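Local coordinates for protein annexin A8 (Homo sapiens, PDB 1W3W) that binds phospholipid membranes in a calcium-dependent manner and acts as an anticoagulant, indirectly inhibiting the thromboplastin-specific complex of the coagulation cascade, at residues L254-L262 against L276-D287; K82-L90 against D314-L322. All blocks are in the same frame, centred on the assembly; numbering follows the deposited sequence.

Interaction 1: residues L254-L262 against L276-D287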
ATOM      1  N   LEU A 254      -6.059   5.361  -8.855  1.00 18.00           N
ATOM      2  CA  LEU A 254      -5.215   4.892  -7.769  1.00 18.18           C
ATOM      3  C   LEU A 254      -5.227   5.809  -6.539  1.00 17.52           C
ATOM      4  O   LEU A 254      -5.242   5.344  -5.408  1.00 16.87           O
ATOM      5  CB  LEU A 254      -3.802   4.775  -8.310  1.00 18.57           C
ATOM      6  CG  LEU A 254      -2.777   4.029  -7.492  1.00 19.85           C
ATOM      7  CD1 LEU A 254      -3.271   2.629  -7.145  1.00 21.50           C
ATOM      8  CD2 LEU A 254      -1.485   4.002  -8.304  1.00 21.99           C
ATOM      9  N   HIS A 255      -5.209   7.113  -6.770  1.00 16.99           N
ATOM     10  CA  HIS A 255      -5.147   8.087  -5.685  1.00 17.20           C
ATOM     11  C   HIS A 255      -6.420   8.040  -4.852  1.00 17.25           C
ATOM     12  O   HIS A 255      -6.384   8.118  -3.628  1.00 17.88           O
ATOM     13  CB  HIS A 255      -4.929   9.501  -6.248  1.00 17.67           C
ATOM     14  CG  HIS A 255      -3.874   9.569  -7.306  1.00 18.32           C
ATOM     15  ND1 HIS A 255      -2.569   9.193  -7.073  1.00 18.24           N
ATOM     16  CD2 HIS A 255      -3.936   9.931  -8.609  1.00 19.33           C
ATOM     17  CE1 HIS A 255      -1.866   9.339  -8.183  1.00 19.08           C
ATOM     18  NE2 HIS A 255      -2.674   9.787  -9.130  1.00 19.90           N
ATOM     19  N   SER A 256      -7.547   7.903  -5.530  1.00 16.95           N
ATOM     20  CA  SER A 256      -8.843   7.728  -4.884  1.00 17.19           C
ATOM     21  C   SER A 256      -8.917   6.409  -4.084  1.00 16.28           C
ATOM     22  O   SER A 256      -9.548   6.357  -3.013  1.00 16.30           O
ATOM     23  CB  SER A 256      -9.945   7.800  -5.948  1.00 17.17           C
ATOM     24  OG  SER A 256     -11.181   7.362  -5.442  1.00 23.82           O
ATOM     25  N   TYR A 257      -8.260   5.359  -4.583  1.00 15.21           N
ATOM     26  CA  TYR A 257      -8.195   4.084  -3.864  1.00 14.52           C
ATOM     27  C   TYR A 257      -7.523   4.271  -2.496  1.00 13.67           C
ATOM     28  O   TYR A 257      -8.016   3.794  -1.466  1.00 12.71           O
ATOM     29  CB  TYR A 257      -7.443   3.003  -4.675  1.00 14.55           C
ATOM     30  CG  TYR A 257      -7.078   1.809  -3.813  1.00 14.84           C
ATOM     31  CD1 TYR A 257      -8.049   0.954  -3.334  1.00 15.24           C
ATOM     32  CD2 TYR A 257      -5.757   1.568  -3.437  1.00 16.04           C
ATOM     33  CE1 TYR A 257      -7.726  -0.099  -2.499  1.00 15.49           C
ATOM     34  CE2 TYR A 257      -5.431   0.515  -2.615  1.00 15.74           C
ATOM     35  CZ  TYR A 257      -6.407  -0.319  -2.161  1.00 14.77           C
ATOM     36  OH  TYR A 257      -6.072  -1.374  -1.350  1.00 16.87           O
ATOM     37  N   PHE A 258      -6.382   4.947  -2.496  1.00 13.29           N
ATOM     38  CA  PHE A 258      -5.635   5.154  -1.258  1.00 13.38           C
ATOM     39  C   PHE A 258      -6.395   6.022  -0.278  1.00 13.08           C
ATOM     40  O   PHE A 258      -6.327   5.773   0.919  1.00 13.09           O
ATOM     41  CB  PHE A 258      -4.231   5.713  -1.528  1.00 13.65           C
ATOM     42  CG  PHE A 258      -3.299   4.701  -2.119  1.00 13.71           C
ATOM     43  CD1 PHE A 258      -2.766   4.876  -3.368  1.00 13.88           C
ATOM     44  CD2 PHE A 258      -2.979   3.544  -1.417  1.00 14.47           C
ATOM     45  CE1 PHE A 258      -1.913   3.916  -3.924  1.00 14.59           C
ATOM     46  CE2 PHE A 258      -2.144   2.596  -1.962  1.00 13.92           C
ATOM     47  CZ  PHE A 258      -1.608   2.787  -3.226  1.00 14.21           C
ATOM     48  N   ALA A 259      -7.116   7.029  -0.772  1.00 13.59           N
ATOM     49  CA  ALA A 259      -7.949   7.865   0.100  1.00 14.38           C
ATOM     50  C   ALA A 259      -8.970   6.996   0.820  1.00 15.36           C
ATOM     51  O   ALA A 259      -9.202   7.165   2.006  1.00 15.98           O
ATOM     52  CB  ALA A 259      -8.669   8.954  -0.692  1.00 14.24           C
ATOM     53  N   GLU A 260      -9.587   6.073   0.083  1.00 16.37           N
ATOM     54  CA  GLU A 260     -10.650   5.219   0.615  1.00 17.07           C
ATOM     55  C   GLU A 260     -10.105   4.207   1.612  1.00 16.64           C
ATOM     56  O   GLU A 260     -10.750   3.879   2.608  1.00 15.83           O
ATOM     57  CB  GLU A 260     -11.358   4.500  -0.541  1.00 17.98           C
ATOM     58  CG  GLU A 260     -12.541   3.644  -0.125  1.00 22.15           C
ATOM     59  CD  GLU A 260     -13.158   2.922  -1.310  1.00 26.18           C
ATOM     60  OE1 GLU A 260     -13.775   3.577  -2.167  1.00 30.92           O
ATOM     61  OE2 GLU A 260     -13.001   1.700  -1.385  1.00 32.38           O
ATOM     62  N   ARG A 261      -8.899   3.732   1.350  1.00 16.45           N
ATOM     63  CA  ARG A 261      -8.219   2.837   2.251  1.00 17.30           C
ATOM     64  C   ARG A 261      -7.962   3.514   3.596  1.00 17.10           C
ATOM     65  O   ARG A 261      -8.178   2.928   4.653  1.00 16.64           O
ATOM     66  CB  ARG A 261      -6.911   2.407   1.614  1.00 17.60           C
ATOM     67  CG  ARG A 261      -6.367   1.205   2.178  1.00 20.16           C
ATOM     68  CD  ARG A 261      -7.154  -0.059   1.864  1.00 18.88           C
ATOM     69  NE  ARG A 261      -6.341  -1.134   2.372  1.00 18.21           N
ATOM     70  CZ  ARG A 261      -6.770  -2.154   3.095  1.00 18.55           C
ATOM     71  NH1 ARG A 261      -8.064  -2.335   3.357  1.00 19.32           N
ATOM     72  NH2 ARG A 261      -5.887  -3.028   3.511  1.00 16.37           N
ATOM     73  N   LEU A 262      -7.517   4.757   3.543  1.00 17.12           N
ATOM     74  CA  LEU A 262      -7.240   5.526   4.745  1.00 17.50           C
ATOM     75  C   LEU A 262      -8.530   5.817   5.517  1.00 17.84           C
ATOM     76  O   LEU A 262      -8.560   5.678   6.732  1.00 17.44           O
ATOM     77  CB  LEU A 262      -6.516   6.816   4.381  1.00 17.59           C
ATOM     78  CG  LEU A 262      -5.080   6.648   3.880  1.00 17.37           C
ATOM     79  CD1 LEU A 262      -4.551   7.970   3.376  1.00 18.57           C
ATOM     80  CD2 LEU A 262      -4.211   6.116   4.999  1.00 18.19           C
ATOM     81  N   LEU A 276      -3.247   2.509   8.297  1.00 14.35           N
ATOM     82  CA  LEU A 276      -2.983   3.944   8.331  1.00 14.52           C
ATOM     83  C   LEU A 276      -1.491   4.243   8.138  1.00 13.35           C
ATOM     84  O   LEU A 276      -1.107   5.041   7.292  1.00 12.43           O
ATOM     85  CB  LEU A 276      -3.480   4.504   9.669  1.00 15.05           C
ATOM     86  CG  LEU A 276      -3.429   6.003   9.944  1.00 17.42           C
ATOM     87  CD1 LEU A 276      -4.228   6.805   8.931  1.00 19.58           C
ATOM     88  CD2 LEU A 276      -3.976   6.236  11.345  1.00 19.06           C
ATOM     89  N   ILE A 277      -0.649   3.584   8.920  1.00 13.08           N
ATOM     90  CA  ILE A 277       0.790   3.781   8.849  1.00 12.88           C
ATOM     91  C   ILE A 277       1.323   3.447   7.464  1.00 13.07           C
ATOM     92  O   ILE A 277       2.017   4.253   6.849  1.00 12.66           O
ATOM     93  CB  ILE A 277       1.494   2.936   9.934  1.00 13.53           C
ATOM     94  CG1 ILE A 277       1.251   3.566  11.323  1.00 14.38           C
ATOM     95  CG2 ILE A 277       2.980   2.775   9.613  1.00 13.56           C
ATOM     96  CD1 ILE A 277       1.587   2.666  12.498  1.00 15.30           C
ATOM     97  N   ARG A 278       0.988   2.263   6.964  1.00 13.10           N
ATOM     98  CA  ARG A 278       1.556   1.759   5.721  1.00 13.04           C
ATOM     99  C   ARG A 278       1.225   2.637   4.528  1.00 12.86           C
ATOM    100  O   ARG A 278       2.083   2.920   3.690  1.00 12.83           O
ATOM    101  CB  ARG A 278       1.072   0.326   5.463  1.00 13.31           C
ATOM    102  CG  ARG A 278       1.694  -0.341   4.245  1.00 13.88           C
ATOM    103  CD  ARG A 278       1.256  -1.799   4.054  1.00 14.37           C
ATOM    104  NE  ARG A 278      -0.197  -1.893   4.061  1.00 13.45           N
ATOM    105  CZ  ARG A 278      -0.947  -2.337   5.072  1.00 14.39           C
ATOM    106  NH1 ARG A 278      -0.420  -2.764   6.198  1.00 16.06           N
ATOM    107  NH2 ARG A 278      -2.258  -2.331   4.954  1.00 15.31           N
ATOM    108  N   ASN A 279      -0.017   3.082   4.449  1.00 12.93           N
ATOM    109  CA  ASN A 279      -0.437   3.895   3.327  1.00 13.21           C
ATOM    110  C   ASN A 279       0.105   5.307   3.363  1.00 13.71           C
ATOM    111  O   ASN A 279       0.502   5.835   2.322  1.00 13.79           O
ATOM    112  CB  ASN A 279      -1.955   3.836   3.190  1.00 13.60           C
ATOM    113  CG  ASN A 279      -2.400   2.506   2.655  1.00 13.62           C
ATOM    114  OD1 ASN A 279      -2.817   1.613   3.402  1.00 16.87           O
ATOM    115  ND2 ASN A 279      -2.242   2.332   1.368  1.00 13.14           N
ATOM    116  N   ILE A 280       0.166   5.915   4.550  1.00 13.95           N
ATOM    117  CA  ILE A 280       0.748   7.248   4.670  1.00 14.69           C
ATOM    118  C   ILE A 280       2.249   7.193   4.384  1.00 14.09           C
ATOM    119  O   ILE A 280       2.767   8.011   3.633  1.00 14.31           O
ATOM    120  CB  ILE A 280       0.443   7.884   6.054  1.00 14.96           C
ATOM    121  CG1 ILE A 280      -1.022   8.342   6.063  1.00 17.37           C
ATOM    122  CG2 ILE A 280       1.375   9.063   6.334  1.00 15.30           C
ATOM    123  CD1 ILE A 280      -1.463   9.008   7.312  1.00 20.50           C
ATOM    124  N   VAL A 281       2.933   6.218   4.968  1.00 13.01           N
ATOM    125  CA  VAL A 281       4.366   6.118   4.809  1.00 12.91           C
ATOM    126  C   VAL A 281       4.754   5.806   3.364  1.00 12.52           C
ATOM    127  O   VAL A 281       5.618   6.475   2.813  1.00 12.71           O
ATOM    128  CB  VAL A 281       4.969   5.088   5.770  1.00 12.85           C
ATOM    129  CG1 VAL A 281       6.421   4.785   5.399  1.00 12.82           C
ATOM    130  CG2 VAL A 281       4.883   5.609   7.213  1.00 13.04           C
ATOM    131  N   SER A 282       4.120   4.797   2.770  1.00 11.99           N
ATOM    132  CA  SER A 282       4.510   4.307   1.433  1.00 12.08           C
ATOM    133  C   SER A 282       4.099   5.273   0.313  1.00 12.05           C
ATOM    134  O   SER A 282       4.738   5.303  -0.734  1.00 11.91           O
ATOM    135  CB  SER A 282       3.997   2.875   1.182  1.00 11.40           C
ATOM    136  OG  SER A 282       2.595   2.804   1.011  1.00 12.83           O
ATOM    137  N   ARG A 283       3.080   6.103   0.549  1.00 11.87           N
ATOM    138  CA  ARG A 283       2.661   7.083  -0.461  1.00 12.24           C
ATOM    139  C   ARG A 283       3.198   8.499  -0.215  1.00 12.47           C
ATOM    140  O   ARG A 283       3.004   9.372  -1.042  1.00 13.31           O
ATOM    141  CB  ARG A 283       1.142   7.098  -0.585  1.00 12.37           C
ATOM    142  CG  ARG A 283       0.536   5.715  -0.868  1.00 12.91           C
ATOM    143  CD  ARG A 283       1.176   4.998  -2.038  1.00 15.77           C
ATOM    144  NE  ARG A 283       0.878   5.684  -3.289  1.00 17.80           N
ATOM    145  CZ  ARG A 283       1.144   5.201  -4.495  1.00 19.62           C
ATOM    146  NH1 ARG A 283       1.755   4.042  -4.640  1.00 20.33           N
ATOM    147  NH2 ARG A 283       0.775   5.884  -5.568  1.00 20.73           N
ATOM    148  N   SER A 284       3.901   8.695   0.893  1.00 12.59           N
ATOM    149  CA  SER A 284       4.372  10.004   1.341  1.00 13.25           C
ATOM    150  C   SER A 284       5.203  10.756   0.312  1.00 13.47           C
ATOM    151  O   SER A 284       5.135  11.954   0.289  1.00 14.12           O
ATOM    152  CB  SER A 284       5.183   9.884   2.646  1.00 13.08           C
ATOM    153  OG  SER A 284       6.369   9.142   2.444  1.00 13.75           O
ATOM    154  N   GLU A 285       5.974  10.070  -0.531  1.00 14.26           N
ATOM    155  CA  GLU A 285       6.785  10.746  -1.554  1.00 14.73           C
ATOM    156  C   GLU A 285       6.331  10.474  -2.997  1.00 15.44           C
ATOM    157  O   GLU A 285       7.099  10.677  -3.931  1.00 15.77           O
ATOM    158  CB  GLU A 285       8.253  10.369  -1.391  1.00 14.90           C
ATOM    159  CG  GLU A 285       8.787  10.755  -0.027  1.00 15.98           C
ATOM    160  CD  GLU A 285      10.244  10.397   0.210  1.00 16.91           C
ATOM    161  OE1 GLU A 285      10.983  10.037  -0.735  1.00 15.89           O
ATOM    162  OE2 GLU A 285      10.625  10.478   1.385  1.00 17.65           O
ATOM    163  N   ILE A 286       5.100  10.000  -3.170  1.00 15.52           N
ATOM    164  CA  ILE A 286       4.535   9.761  -4.495  1.00 16.39           C
ATOM    165  C   ILE A 286       3.328  10.648  -4.743  1.00 16.67           C
ATOM    166  O   ILE A 286       3.349  11.494  -5.642  1.00 15.75           O
ATOM    167  CB  ILE A 286       4.161   8.288  -4.666  1.00 16.69           C
ATOM    168  CG1 ILE A 286       5.409   7.413  -4.466  1.00 17.86           C
ATOM    169  CG2 ILE A 286       3.517   8.040  -6.069  1.00 18.39           C
ATOM    170  CD1 ILE A 286       5.126   5.906  -4.395  1.00 18.85           C
ATOM    171  N   ASP A 287       2.274  10.465  -3.956  1.00 16.65           N
ATOM    172  CA  ASP A 287       1.013  11.141  -4.253  1.00 17.35           C
ATOM    173  C   ASP A 287       0.167  11.482  -3.032  1.00 17.14           C
ATOM    174  O   ASP A 287      -1.057  11.614  -3.137  1.00 16.91           O
ATOM    175  CB  ASP A 287       0.196  10.301  -5.242  1.00 17.13           C
ATOM    176  CG  ASP A 287      -0.181   8.947  -4.690  1.00 18.54           C
ATOM    177  OD1 ASP A 287       0.357   8.518  -3.636  1.00 16.81           O
ATOM    178  OD2 ASP A 287      -1.018   8.227  -5.265  1.00 20.21           O
TER
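The first two helices of the fourth annexin repeat meet here, F258 and H255 on one facing N279, R283 and D287 on the other; the two segments run roughly antiparallel, their axes 148° apart. R283 lies across the F258 ring. R283 CD stands over one face, 3.9 Å from the F258 ring centroid, and the guanidinium follows it nearly flat, its plane 24° from the ring, with F258 CE1 over its centre. Bends at chi2 and chi3 fold the arginine back to grip D287 side-on: R283 NE reaches D287 OD1 at 2.9 Å and R283 NH2 reaches D287 OD2 at 3.0 Å. That second oxygen also takes, on its anti lone pair, the hydrogen bond from H255 ND1 to D287 OD2, 2.6 Å long and in the imidazole plane. With an alanine at R283, the buried D287 carboxylate would probably lose its charged mate, and the F258 ring the guanidinium that lies nearly flat on one face. Farther along, L262 CD2 packs on N279 CB at 3.7 Å and also touches L276 and I280. R261 and R278 both turn to E118 of helix 113-122, while helix 288-299 packs against F258 and L262 through I291.

Interaction 2: residues K82-L90 against D314-L322; sequences KFERLIVAL and DYKNALLSL
K82 and F83 meet D314 and Y315 through two CH-pi contacts. K82 CB sits over the Y315 ring, 3.6 Å from the Y315 centroid and 8° off its normal, and the lysine chain continues along the ring until K82 CD is 3.6 Å from Y315 CE2. The polar ends share D273, in a salt bridge with K82 and a hydrogen bond with the Y315 hydroxyl. In the second contact D314 CB lies over one face of F83, 3.9 Å from the F83 ring centroid; I87 backs the opposite face, and A318 CB lies at the ring edge.

The rest is mostly leucine packing. L86, with CG anti to the backbone N (chi1 174°), sends its two methyls as a knob into the hole formed by Y315, A318, L319 and L322. L86 CD2 is 3.6 Å from A318 CB, and L86 CD1 lies 4.0 Å from L322 CD1. L90 and L322 then meet tip to tip, L90 CD2 being 3.9 Å from L322 CD1. No hydrogen bond crosses between the segments. The axes splay by 30° from the close F83-Y315 approach; the pairing belongs to the module of repeats 1 and 4 in the annexin core.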
ATOM      1  N   LYS A  82       2.635   2.459  19.013  1.00 21.35           N
ATOM      2  CA  LYS A  82       2.307   2.896  17.666  1.00 20.95           C
ATOM      3  C   LYS A  82       3.358   3.872  17.154  1.00 19.86           C
ATOM      4  O   LYS A  82       3.718   3.825  15.999  1.00 19.10           O
ATOM      5  CB  LYS A  82       0.908   3.514  17.627  1.00 21.19           C
ATOM      6  CG  LYS A  82      -0.205   2.488  17.889  1.00 23.06           C
ATOM      7  CD  LYS A  82      -1.568   3.169  18.039  1.00 26.14           C
ATOM      8  CE  LYS A  82      -2.429   2.563  19.148  1.00 28.39           C
ATOM      9  NZ  LYS A  82      -3.717   2.049  18.594  1.00 29.70           N
ATOM     10  N   PHE A  83       3.872   4.719  18.037  1.00 19.40           N
ATOM     11  CA  PHE A  83       4.907   5.672  17.697  1.00 19.17           C
ATOM     12  C   PHE A  83       6.134   4.951  17.162  1.00 18.70           C
ATOM     13  O   PHE A  83       6.686   5.345  16.163  1.00 18.45           O
ATOM     14  CB  PHE A  83       5.275   6.522  18.907  1.00 19.27           C
ATOM     15  CG  PHE A  83       6.296   7.589  18.622  1.00 19.27           C
ATOM     16  CD1 PHE A  83       6.059   8.559  17.663  1.00 18.32           C
ATOM     17  CD2 PHE A  83       7.485   7.635  19.331  1.00 17.43           C
ATOM     18  CE1 PHE A  83       6.988   9.536  17.415  1.00 17.67           C
ATOM     19  CE2 PHE A  83       8.420   8.627  19.080  1.00 18.01           C
ATOM     20  CZ  PHE A  83       8.173   9.572  18.121  1.00 17.14           C
ATOM     21  N   GLU A  84       6.553   3.890  17.829  1.00 18.46           N
ATOM     22  CA  GLU A  84       7.651   3.060  17.336  1.00 18.40           C
ATOM     23  C   GLU A  84       7.361   2.433  15.967  1.00 17.29           C
ATOM     24  O   GLU A  84       8.238   2.396  15.102  1.00 16.56           O
ATOM     25  CB  GLU A  84       7.979   1.949  18.337  1.00 19.00           C
ATOM     26  CG  GLU A  84       9.185   1.111  17.941  1.00 21.35           C
ATOM     27  CD  GLU A  84       8.843  -0.221  17.301  1.00 26.56           C
ATOM     28  OE1 GLU A  84       9.792  -0.932  16.931  1.00 32.51           O
ATOM     29  OE2 GLU A  84       7.652  -0.571  17.157  1.00 28.55           O
ATOM     30  N   ARG A  85       6.155   1.932  15.761  1.00 16.93           N
ATOM     31  CA  ARG A  85       5.844   1.269  14.497  1.00 17.40           C
ATOM     32  C   ARG A  85       5.959   2.253  13.336  1.00 16.07           C
ATOM     33  O   ARG A  85       6.457   1.907  12.279  1.00 15.40           O
ATOM     34  CB  ARG A  85       4.442   0.679  14.505  1.00 18.51           C
ATOM     35  CG  ARG A  85       4.337  -0.707  15.137  1.00 23.63           C
ATOM     36  CD  ARG A  85       3.182  -1.548  14.553  1.00 28.77           C
ATOM     37  NE  ARG A  85       1.905  -1.231  15.178  1.00 33.10           N
ATOM     38  CZ  ARG A  85       0.700  -1.528  14.676  1.00 35.06           C
ATOM     39  NH1 ARG A  85       0.563  -2.152  13.506  1.00 35.90           N
ATOM     40  NH2 ARG A  85      -0.380  -1.183  15.356  1.00 36.17           N
ATOM     41  N   LEU A  86       5.470   3.471  13.546  1.00 15.04           N
ATOM     42  CA  LEU A  86       5.507   4.510  12.521  1.00 15.03           C
ATOM     43  C   LEU A  86       6.920   4.968  12.214  1.00 14.59           C
ATOM     44  O   LEU A  86       7.296   5.092  11.047  1.00 14.29           O
ATOM     45  CB  LEU A  86       4.658   5.707  12.944  1.00 14.81           C
ATOM     46  CG  LEU A  86       4.714   6.923  12.019  1.00 16.24           C
ATOM     47  CD1 LEU A  86       4.152   6.616  10.614  1.00 15.50           C
ATOM     48  CD2 LEU A  86       3.959   8.042  12.656  1.00 16.47           C
ATOM     49  N   ILE A  87       7.694   5.248  13.257  1.00 14.59           N
ATOM     50  CA  ILE A  87       9.047   5.759  13.082  1.00 15.02           C
ATOM     51  C   ILE A  87       9.906   4.708  12.395  1.00 14.93           C
ATOM     52  O   ILE A  87      10.688   5.036  11.514  1.00 14.50           O
ATOM     53  CB  ILE A  87       9.659   6.195  14.445  1.00 15.02           C
ATOM     54  CG1 ILE A  87       8.909   7.405  15.019  1.00 15.70           C
ATOM     55  CG2 ILE A  87      11.116   6.529  14.315  1.00 16.41           C
ATOM     56  CD1 ILE A  87       9.049   8.687  14.220  1.00 16.15           C
ATOM     57  N   VAL A  88       9.743   3.441  12.770  1.00 14.80           N
ATOM     58  CA  VAL A  88      10.560   2.379  12.181  1.00 15.35           C
ATOM     59  C   VAL A  88      10.169   2.181  10.723  1.00 14.63           C
ATOM     60  O   VAL A  88      11.026   1.949   9.877  1.00 14.71           O
ATOM     61  CB  VAL A  88      10.419   1.044  12.968  1.00 16.01           C
ATOM     62  CG1 VAL A  88      10.945  -0.121  12.165  1.00 18.62           C
ATOM     63  CG2 VAL A  88      11.172   1.144  14.285  1.00 17.55           C
ATOM     64  N   ALA A  89       8.869   2.286  10.431  1.00 13.82           N
ATOM     65  CA  ALA A  89       8.371   2.215   9.061  1.00 13.88           C
ATOM     66  C   ALA A  89       9.035   3.269   8.161  1.00 13.57           C
ATOM     67  O   ALA A  89       9.405   2.972   7.036  1.00 14.26           O
ATOM     68  CB  ALA A  89       6.855   2.374   9.024  1.00 13.80           C
ATOM     69  N   LEU A  90       9.232   4.472   8.683  1.00 13.27           N
ATOM     70  CA  LEU A  90       9.874   5.558   7.935  1.00 13.75           C
ATOM     71  C   LEU A  90      11.308   5.262   7.566  1.00 12.90           C
ATOM     72  O   LEU A  90      11.827   5.810   6.610  1.00 12.67           O
ATOM     73  CB  LEU A  90       9.827   6.865   8.759  1.00 13.87           C
ATOM     74  CG  LEU A  90       8.447   7.492   8.870  1.00 14.90           C
ATOM     75  CD1 LEU A  90       8.460   8.642   9.882  1.00 16.28           C
ATOM     76  CD2 LEU A  90       7.969   7.984   7.510  1.00 16.28           C
ATOM     77  N   ASP A 314       2.352  11.194  20.727  1.00 21.39           N
ATOM     78  CA  ASP A 314       3.463  11.362  19.797  1.00 21.04           C
ATOM     79  C   ASP A 314       3.173  10.724  18.427  1.00 19.89           C
ATOM     80  O   ASP A 314       3.614  11.223  17.409  1.00 19.73           O
ATOM     81  CB  ASP A 314       4.727  10.778  20.411  1.00 20.78           C
ATOM     82  CG  ASP A 314       5.182  11.550  21.638  1.00 22.69           C
ATOM     83  OD1 ASP A 314       5.210  12.797  21.599  1.00 22.45           O
ATOM     84  OD2 ASP A 314       5.516  10.987  22.681  1.00 26.89           O
ATOM     85  N   TYR A 315       2.440   9.619  18.427  1.00 19.01           N
ATOM     86  CA  TYR A 315       1.998   8.961  17.205  1.00 18.49           C
ATOM     87  C   TYR A 315       1.199   9.924  16.335  1.00 18.50           C
ATOM     88  O   TYR A 315       1.530  10.140  15.179  1.00 17.83           O
ATOM     89  CB  TYR A 315       1.155   7.758  17.603  1.00 18.36           C
ATOM     90  CG  TYR A 315       0.483   6.987  16.511  1.00 18.18           C
ATOM     91  CD1 TYR A 315       1.185   6.540  15.394  1.00 16.15           C
ATOM     92  CD2 TYR A 315      -0.861   6.636  16.637  1.00 18.82           C
ATOM     93  CE1 TYR A 315       0.547   5.805  14.405  1.00 16.80           C
ATOM     94  CE2 TYR A 315      -1.493   5.894  15.671  1.00 19.77           C
ATOM     95  CZ  TYR A 315      -0.791   5.480  14.551  1.00 18.08           C
ATOM     96  OH  TYR A 315      -1.460   4.727  13.621  1.00 16.57           O
ATOM     97  N   LYS A 316       0.172  10.530  16.915  1.00 18.57           N
ATOM     98  CA  LYS A 316      -0.623  11.543  16.226  1.00 19.17           C
ATOM     99  C   LYS A 316       0.217  12.676  15.674  1.00 18.77           C
ATOM    100  O   LYS A 316       0.044  13.078  14.532  1.00 18.01           O
ATOM    101  CB  LYS A 316      -1.667  12.131  17.171  1.00 19.84           C
ATOM    102  CG  LYS A 316      -2.592  13.137  16.528  1.00 22.51           C
ATOM    103  CD  LYS A 316      -2.699  14.392  17.347  1.00 27.29           C
ATOM    104  CE  LYS A 316      -3.368  14.127  18.678  1.00 29.05           C
ATOM    105  NZ  LYS A 316      -3.824  15.392  19.314  1.00 31.69           N
ATOM    106  N   ASN A 317       1.123  13.201  16.484  1.00 18.19           N
ATOM    107  CA  ASN A 317       1.887  14.362  16.071  1.00 18.52           C
ATOM    108  C   ASN A 317       2.858  14.035  14.954  1.00 17.44           C
ATOM    109  O   ASN A 317       3.082  14.855  14.072  1.00 17.33           O
ATOM    110  CB  ASN A 317       2.592  14.995  17.260  1.00 19.32           C
ATOM    111  CG  ASN A 317       1.618  15.694  18.197  1.00 22.10           C
ATOM    112  OD1 ASN A 317       0.591  16.241  17.761  1.00 25.84           O
ATOM    113  ND2 ASN A 317       1.920  15.663  19.490  1.00 25.01           N
ATOM    114  N   ALA A 318       3.403  12.824  14.973  1.00 16.44           N
ATOM    115  CA  ALA A 318       4.258  12.357  13.904  1.00 15.92           C
ATOM    116  C   ALA A 318       3.448  12.182  12.613  1.00 15.75           C
ATOM    117  O   ALA A 318       3.909  12.553  11.547  1.00 16.33           O
ATOM    118  CB  ALA A 318       4.933  11.042  14.295  1.00 15.97           C
ATOM    119  N   LEU A 319       2.253  11.606  12.697  1.00 15.74           N
ATOM    120  CA  LEU A 319       1.421  11.428  11.498  1.00 16.16           C
ATOM    121  C   LEU A 319       1.086  12.771  10.872  1.00 16.61           C
ATOM    122  O   LEU A 319       1.174  12.933   9.650  1.00 16.35           O
ATOM    123  CB  LEU A 319       0.133  10.677  11.806  1.00 16.09           C
ATOM    124  CG  LEU A 319       0.227   9.161  11.973  1.00 16.96           C
ATOM    125  CD1 LEU A 319      -1.074   8.631  12.480  1.00 18.91           C
ATOM    126  CD2 LEU A 319       0.579   8.491  10.666  1.00 18.69           C
ATOM    127  N   LEU A 320       0.720  13.741  11.708  1.00 16.67           N
ATOM    128  CA  LEU A 320       0.345  15.064  11.216  1.00 17.27           C
ATOM    129  C   LEU A 320       1.537  15.796  10.617  1.00 17.42           C
ATOM    130  O   LEU A 320       1.378  16.518   9.657  1.00 17.73           O
ATOM    131  CB  LEU A 320      -0.309  15.897  12.342  1.00 17.44           C
ATOM    132  CG  LEU A 320      -1.673  15.404  12.843  1.00 17.85           C
ATOM    133  CD1 LEU A 320      -2.156  16.235  14.059  1.00 19.73           C
ATOM    134  CD2 LEU A 320      -2.711  15.478  11.733  1.00 19.39           C
ATOM    135  N   SER A 321       2.734  15.590  11.168  1.00 18.30           N
ATOM    136  CA  SER A 321       3.957  16.192  10.631  1.00 18.58           C
ATOM    137  C   SER A 321       4.229  15.667   9.219  1.00 18.94           C
ATOM    138  O   SER A 321       4.587  16.431   8.324  1.00 17.63           O
ATOM    139  CB  SER A 321       5.134  15.922  11.564  1.00 19.03           C
ATOM    140  OG  SER A 321       6.310  16.582  11.138  1.00 20.27           O
ATOM    141  N   LEU A 322       4.002  14.367   9.016  1.00 19.30           N
ATOM    142  CA  LEU A 322       4.175  13.723   7.713  1.00 19.71           C
ATOM    143  C   LEU A 322       3.162  14.203   6.692  1.00 19.73           C
ATOM    144  O   LEU A 322       3.504  14.487   5.555  1.00 20.20           O
ATOM    145  CB  LEU A 322       4.000  12.208   7.851  1.00 19.90           C
ATOM    146  CG  LEU A 322       5.226  11.384   8.179  1.00 21.18           C
ATOM    147  CD1 LEU A 322       4.774   9.958   8.443  1.00 21.39           C
ATOM    148  CD2 LEU A 322       6.247  11.440   7.042  1.00 22.54           C
TER

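In the fold
From the N terminus, the chain lays down 82-90 in repeat 1, then runs through repeats 2 and 3 before reaching 254-262. A short excursion of 13 residues brings it back as 276-287, closing interaction 1 within repeat 4. Only at 314-322 does the chain return to its early helix, so interaction 2 closes a loop of 223 residues with interaction 1 nested inside it. The two contacts, their centres about 15 Å apart, share a packed boundary: V281 CG2 is 3.6 Å from L86 CD1, and L276 and I277 both touch the Y315 hydroxyl. Helix 273-283 thus bridges the local pairing in repeat 4 and the long-range union of repeats 1 and 4.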